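Local atomic coordinates of post-proline cleaving enzyme (PDB entry 4HVT), a protein that probably cleaves oligopeptides on the carboxyl side of proline, as a serine peptidase of the prolyl oligopeptidase family. Residues 327-330 / 336-339; 299-304 / 382-387. One frame throughout, in Å; residues are numbered along the deposited sequence.

Contact 1: residues 327-330 / 336-339; sequences FTDL and DKTS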
loop_
_atom_site.group_PDB
_atom_site.type_symbol
_atom_site.label_atom_id
_atom_site.label_comp_id
_atom_site.label_asym_id
_atom_site.label_seq_id
_atom_site.Cartn_x
_atom_site.Cartn_y
_atom_site.Cartn_z
ATOM N N PHE A 327 16.181 22.282 -8.889
ATOM C CA PHE A 327 16.209 21.084 -9.795
ATOM C C PHE A 327 17.445 21.057 -10.697
ATOM O O PHE A 327 17.934 19.997 -10.976
ATOM C CB PHE A 327 14.934 20.936 -10.652
ATOM C CG PHE A 327 14.892 21.888 -11.838
ATOM C CD1 PHE A 327 14.403 23.180 -11.723
ATOM C CD2 PHE A 327 15.325 21.465 -13.064
ATOM C CE1 PHE A 327 14.392 24.067 -12.782
ATOM C CE2 PHE A 327 15.310 22.329 -14.144
ATOM C CZ PHE A 327 14.862 23.614 -14.020
ATOM N N THR A 328 17.986 22.215 -11.037
ATOM C CA THR A 328 19.180 22.296 -11.916
ATOM C C THR A 328 20.398 21.676 -11.223
ATOM O O THR A 328 21.261 21.120 -11.899
ATOM C CB THR A 328 19.532 23.708 -12.365
ATOM O OG1 THR A 328 19.786 24.534 -11.218
ATOM C CG2 THR A 328 18.393 24.238 -13.211
ATOM N N ASP A 329 20.456 21.731 -9.904
ATOM C CA ASP A 329 21.570 21.143 -9.169
ATOM C C ASP A 329 21.510 19.619 -9.184
ATOM O O ASP A 329 22.515 18.975 -8.894
ATOM C CB ASP A 329 21.662 21.633 -7.733
ATOM C CG ASP A 329 22.382 22.967 -7.586
ATOM O OD1 ASP A 329 23.045 23.438 -8.534
ATOM O OD2 ASP A 329 22.282 23.505 -6.491
ATOM N N LEU A 330 20.393 19.026 -9.579
ATOM C CA LEU A 330 20.352 17.566 -9.745
ATOM C C LEU A 330 21.332 17.040 -10.762
ATOM O O LEU A 330 21.778 15.916 -10.639
ATOM C CB LEU A 330 18.986 17.100 -10.180
ATOM C CG LEU A 330 17.870 17.214 -9.156
ATOM C CD1 LEU A 330 16.505 16.938 -9.773
ATOM C CD2 LEU A 330 18.102 16.300 -7.982
ATOM N N ASP A 336 29.720 21.520 -7.852
ATOM C CA ASP A 336 28.881 22.543 -8.444
ATOM C C ASP A 336 27.464 22.675 -7.763
ATOM O O ASP A 336 26.724 23.565 -8.188
ATOM C CB ASP A 336 28.771 22.314 -9.982
ATOM C CG ASP A 336 30.141 22.483 -10.761
ATOM O OD1 ASP A 336 31.036 23.192 -10.291
ATOM O OD2 ASP A 336 30.309 21.924 -11.880
ATOM N N LYS A 337 27.102 21.863 -6.733
ATOM C CA LYS A 337 25.710 21.882 -6.030
ATOM C C LYS A 337 25.327 22.913 -4.898
ATOM O O LYS A 337 24.887 22.560 -3.710
ATOM C CB LYS A 337 25.356 20.570 -5.400
ATOM C CG LYS A 337 24.853 19.479 -6.316
ATOM C CD LYS A 337 24.520 18.272 -5.464
ATOM C CE LYS A 337 23.522 17.411 -6.183
ATOM N NZ LYS A 337 24.078 16.814 -7.431
ATOM N N THR A 338 25.287 24.135 -5.335
ATOM C CA THR A 338 25.290 25.238 -4.420
ATOM C C THR A 338 23.995 25.415 -3.619
ATOM O O THR A 338 24.019 26.066 -2.587
ATOM C CB THR A 338 25.565 26.536 -5.198
ATOM O OG1 THR A 338 24.478 26.789 -6.086
ATOM C CG2 THR A 338 26.869 26.445 -6.022
ATOM N N SER A 339 22.872 24.848 -4.060
ATOM C CA SER A 339 21.577 25.114 -3.425
ATOM C C SER A 339 21.148 24.106 -2.363
ATOM O O SER A 339 20.026 24.231 -1.816
ATOM C CB SER A 339 20.445 25.204 -4.472
ATOM O OG SER A 339 20.230 23.958 -5.065
#

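Contact 2: residues 299-304 / 382-387; sequences KEYVFW and EQWTKP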
loop_
_atom_site.group_PDB
_atom_site.type_symbol
_atom_site.label_atom_id
_atom_site.label_comp_id
_atom_site.label_asym_id
_atom_site.label_seq_id
_atom_site.Cartn_x
_atom_site.Cartn_y
_atom_site.Cartn_z
ATOM N N LYS A 299 7.759 25.076 -6.253
ATOM C CA LYS A 299 8.380 25.968 -7.229
ATOM C C LYS A 299 9.448 25.154 -7.981
ATOM O O LYS A 299 9.184 24.038 -8.370
ATOM C CB LYS A 299 8.913 27.268 -6.579
ATOM C CG LYS A 299 7.920 27.928 -5.656
ATOM C CD LYS A 299 6.719 28.368 -6.315
ATOM C CE LYS A 299 6.182 29.638 -5.579
ATOM N NZ LYS A 299 4.976 30.056 -6.301
ATOM N N GLU A 300 10.639 25.694 -8.144
ATOM C CA GLU A 300 11.708 25.000 -8.890
ATOM C C GLU A 300 12.612 24.129 -7.996
ATOM O O GLU A 300 13.631 23.645 -8.455
ATOM C CB GLU A 300 12.559 26.056 -9.641
ATOM C CG GLU A 300 11.759 26.707 -10.759
ATOM C CD GLU A 300 12.527 27.688 -11.602
ATOM O OE1 GLU A 300 13.770 27.728 -11.497
ATOM O OE2 GLU A 300 11.865 28.464 -12.380
ATOM N N TYR A 301 12.205 23.846 -6.756
ATOM C CA TYR A 301 12.999 23.063 -5.812
ATOM C C TYR A 301 12.415 21.652 -5.649
ATOM O O TYR A 301 11.184 21.525 -5.710
ATOM C CB TYR A 301 13.051 23.768 -4.451
ATOM C CG TYR A 301 13.878 25.024 -4.532
ATOM C CD1 TYR A 301 13.366 26.171 -5.125
ATOM C CD2 TYR A 301 15.195 25.030 -4.124
ATOM C CE1 TYR A 301 14.126 27.295 -5.283
ATOM C CE2 TYR A 301 15.957 26.164 -4.263
ATOM C CZ TYR A 301 15.427 27.278 -4.868
ATOM O OH TYR A 301 16.190 28.403 -5.066
ATOM N N VAL A 302 13.242 20.653 -5.384
ATOM C CA VAL A 302 12.863 19.277 -5.229
ATOM C C VAL A 302 13.361 18.758 -3.900
ATOM O O VAL A 302 14.366 19.236 -3.395
ATOM C CB VAL A 302 13.396 18.391 -6.393
ATOM C CG1 VAL A 302 12.636 18.664 -7.684
ATOM C CG2 VAL A 302 14.848 18.645 -6.595
ATOM N N PHE A 303 12.577 17.872 -3.297
ATOM C CA PHE A 303 12.854 17.297 -1.980
ATOM C C PHE A 303 13.225 15.861 -2.110
ATOM O O PHE A 303 12.495 15.095 -2.737
ATOM C CB PHE A 303 11.620 17.382 -1.093
ATOM C CG PHE A 303 11.079 18.787 -0.939
ATOM C CD1 PHE A 303 11.787 19.687 -0.235
ATOM C CD2 PHE A 303 9.902 19.196 -1.560
ATOM C CE1 PHE A 303 11.374 20.985 -0.087
ATOM C CE2 PHE A 303 9.489 20.503 -1.437
ATOM C CZ PHE A 303 10.253 21.410 -0.738
ATOM N N TRP A 304 14.310 15.438 -1.434
ATOM C CA TRP A 304 14.842 14.111 -1.551
ATOM C C TRP A 304 15.086 13.539 -0.158
ATOM O O TRP A 304 15.641 14.199 0.740
ATOM C CB TRP A 304 16.138 14.103 -2.352
ATOM C CG TRP A 304 15.937 14.338 -3.810
ATOM C CD1 TRP A 304 15.565 15.511 -4.396
ATOM C CD2 TRP A 304 16.057 13.377 -4.891
ATOM N NE1 TRP A 304 15.406 15.341 -5.772
ATOM C CE2 TRP A 304 15.727 14.042 -6.094
ATOM C CE3 TRP A 304 16.401 11.998 -4.947
ATOM C CZ2 TRP A 304 15.762 13.400 -7.343
ATOM C CZ3 TRP A 304 16.425 11.377 -6.177
ATOM C CH2 TRP A 304 16.139 12.085 -7.369
ATOM N N GLU A 382 14.070 33.273 -2.090
ATOM C CA GLU A 382 14.823 32.069 -2.359
ATOM C C GLU A 382 15.425 31.398 -1.099
ATOM O O GLU A 382 16.352 30.589 -1.220
ATOM C CB GLU A 382 15.946 32.325 -3.399
ATOM C CG GLU A 382 15.473 32.721 -4.793
ATOM C CD GLU A 382 14.554 31.690 -5.429
ATOM O OE1 GLU A 382 15.046 30.670 -5.985
ATOM O OE2 GLU A 382 13.324 31.916 -5.381
ATOM N N GLN A 383 14.898 31.691 0.094
ATOM C CA GLN A 383 15.299 30.909 1.290
ATOM C C GLN A 383 14.082 30.220 1.905
ATOM O O GLN A 383 12.992 30.771 1.883
ATOM C CB GLN A 383 15.911 31.799 2.366
ATOM C CG GLN A 383 17.210 32.483 1.989
ATOM C CD GLN A 383 18.369 31.524 1.739
ATOM O OE1 GLN A 383 18.689 30.630 2.557
ATOM N NE2 GLN A 383 19.036 31.726 0.609
ATOM N N TRP A 384 14.308 29.042 2.464
ATOM C CA TRP A 384 13.261 28.334 3.216
ATOM C C TRP A 384 12.907 29.027 4.512
ATOM O O TRP A 384 13.781 29.345 5.317
ATOM C CB TRP A 384 13.684 26.880 3.508
ATOM C CG TRP A 384 13.941 26.118 2.251
ATOM C CD1 TRP A 384 15.145 25.685 1.793
ATOM C CD2 TRP A 384 12.970 25.725 1.268
ATOM N NE1 TRP A 384 14.994 25.041 0.578
ATOM C CE2 TRP A 384 13.667 25.069 0.226
ATOM C CE3 TRP A 384 11.605 25.914 1.127
ATOM C CZ2 TRP A 384 13.012 24.561 -0.907
ATOM C CZ3 TRP A 384 10.955 25.342 0.032
ATOM C CH2 TRP A 384 11.659 24.684 -0.958
ATOM N N THR A 385 11.634 29.278 4.716
ATOM C CA THR A 385 11.222 30.016 5.930
ATOM C C THR A 385 11.239 29.092 7.150
ATOM O O THR A 385 11.308 27.849 7.031
ATOM C CB THR A 385 9.821 30.604 5.781
ATOM O OG1 THR A 385 8.872 29.548 5.568
ATOM C CG2 THR A 385 9.764 31.576 4.669
ATOM N N LYS A 386 11.234 29.703 8.340
ATOM C CA LYS A 386 11.195 28.940 9.572
ATOM C C LYS A 386 9.850 28.232 9.621
ATOM O O LYS A 386 8.821 28.890 9.486
ATOM C CB LYS A 386 11.281 29.884 10.802
ATOM C CG LYS A 386 11.309 29.074 12.079
ATOM C CD LYS A 386 11.585 29.943 13.303
ATOM C CE LYS A 386 10.478 30.957 13.510
ATOM N NZ LYS A 386 10.050 30.917 14.966
ATOM N N PRO A 387 9.844 26.924 9.813
ATOM C CA PRO A 387 8.568 26.185 9.835
ATOM C C PRO A 387 7.634 26.580 10.989
ATOM O O PRO A 387 8.099 27.093 12.009
ATOM C CB PRO A 387 8.994 24.755 9.951
ATOM C CG PRO A 387 10.388 24.733 9.388
ATOM C CD PRO A 387 11.004 26.012 9.792
HETATM O O HOH W 1 14.152 29.265 -8.478
#

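Contact 1: residues 327-330 / 336-339
D329 and S339 carry the polar core of this contact. Both lie in the loop that links strands 322-326 and 341-344 of one beta-propeller sheet, and that loop folds back on itself here. A single carboxylate oxygen, D329 OD2, accepts two hydrogen bonds from S339. The backbone S339 N meets it at 2.8 Å, nearly in line with its C-O bond and with an N-H...O angle of 154°. The hydroxyl S339 OG comes to 2.5 Å of the same OD2 from the anti side, 34° out of the carboxylate plane. S339 OG can do this because it sits between its own backbone N and carbonyl carbon, turned to the same acceptor as its own N-H. The hydroxyl has a further partner, the backbone N of H326 at the end of strand 322-326.

The second polar link runs from K337 to the backbone. K337 NZ donates to D329 O at 3.0 Å. The lysine chain runs extended and then bends at its last torsion (chi4 65°), which turns the ammonium group toward the carbonyl oxygen, a little out of the carbonyl plane. NZ also bonds to the carbonyls of K332 and N287, so three backbone oxygens grip it. The charge of D329 is not part of this grip, for D329 OD1 lies 6.8 Å from K337 NZ.

Apolar packing is slight: K337 CG approaches D329 CB at 4.1 Å, and the lysine chain also rests on L325 and M288.

D329 and K337 are thus matched to backbone groups and a hydroxyl rather than to each other. Two donors on one oxygen of the buried D329 would probably favour its ionised form, while carbonyl dipoles would help to stabilise the lysine charge.

Contact 2: residues 299-304 / 382-387
An aromatic cluster of Y301, F303 and W384 joins two neighbouring antiparallel sheets of the beta-propeller domain, strand 301-305 lying in one and the short strand 383-384 in the next. The benzo end of the W384 indole touches both other side chains. Its CZ2 lies 3.6 Å from Y301 CB. Its six-membered ring turns an edge toward the Y301 ring face in an offset edge-to-face pair, the planes at 79°; the centroids are 5.5 Å apart. Its CH2 lies 3.6 Å from F303 CZ, the two rings meeting obliquely at 48°.

Apolar packing between successive sheets is a main way in which propeller blades are held together; here F298, A324 and L379 extend the apolar layer around W384.

At the hydroxyl end of Y301 the contact turns polar. Y301 OH donates to E382 OE1 at 2.7 Å, the carboxylate oxygen lying near the plane of the phenol ring but receiving the bond from 44° out of its own carboxylate plane. The bend of the E382 chain at chi2 helps bring its end to the tyrosine. A water also donates to E382 OE1 at 3.0 Å, and more weakly to E300 OE1, bridging two acidic side chains.

In the fold
Contacts 1 and 2, their centres 13 Å apart, share one sheet of the propeller: contact 1 fastens the connection between its two later strands, 322-326 and 341-344, and contact 2 joins its strand 301-305 to the following sheet. They meet directly where F327 N lies 2.9 Å from E300 O, probably hydrogen-bonded, and where L330 CD2 packs on W304 NE1 at 3.6 Å. H326 touches both, its backbone N bonded to S339 OG and its ring set against Y301 and bonded to E300. Their centres lie about 32 and 28 Å from the centre of the chain, in the propeller domain; the probable S566-H682-D649 triad belongs to the alpha/beta-hydrolase domain.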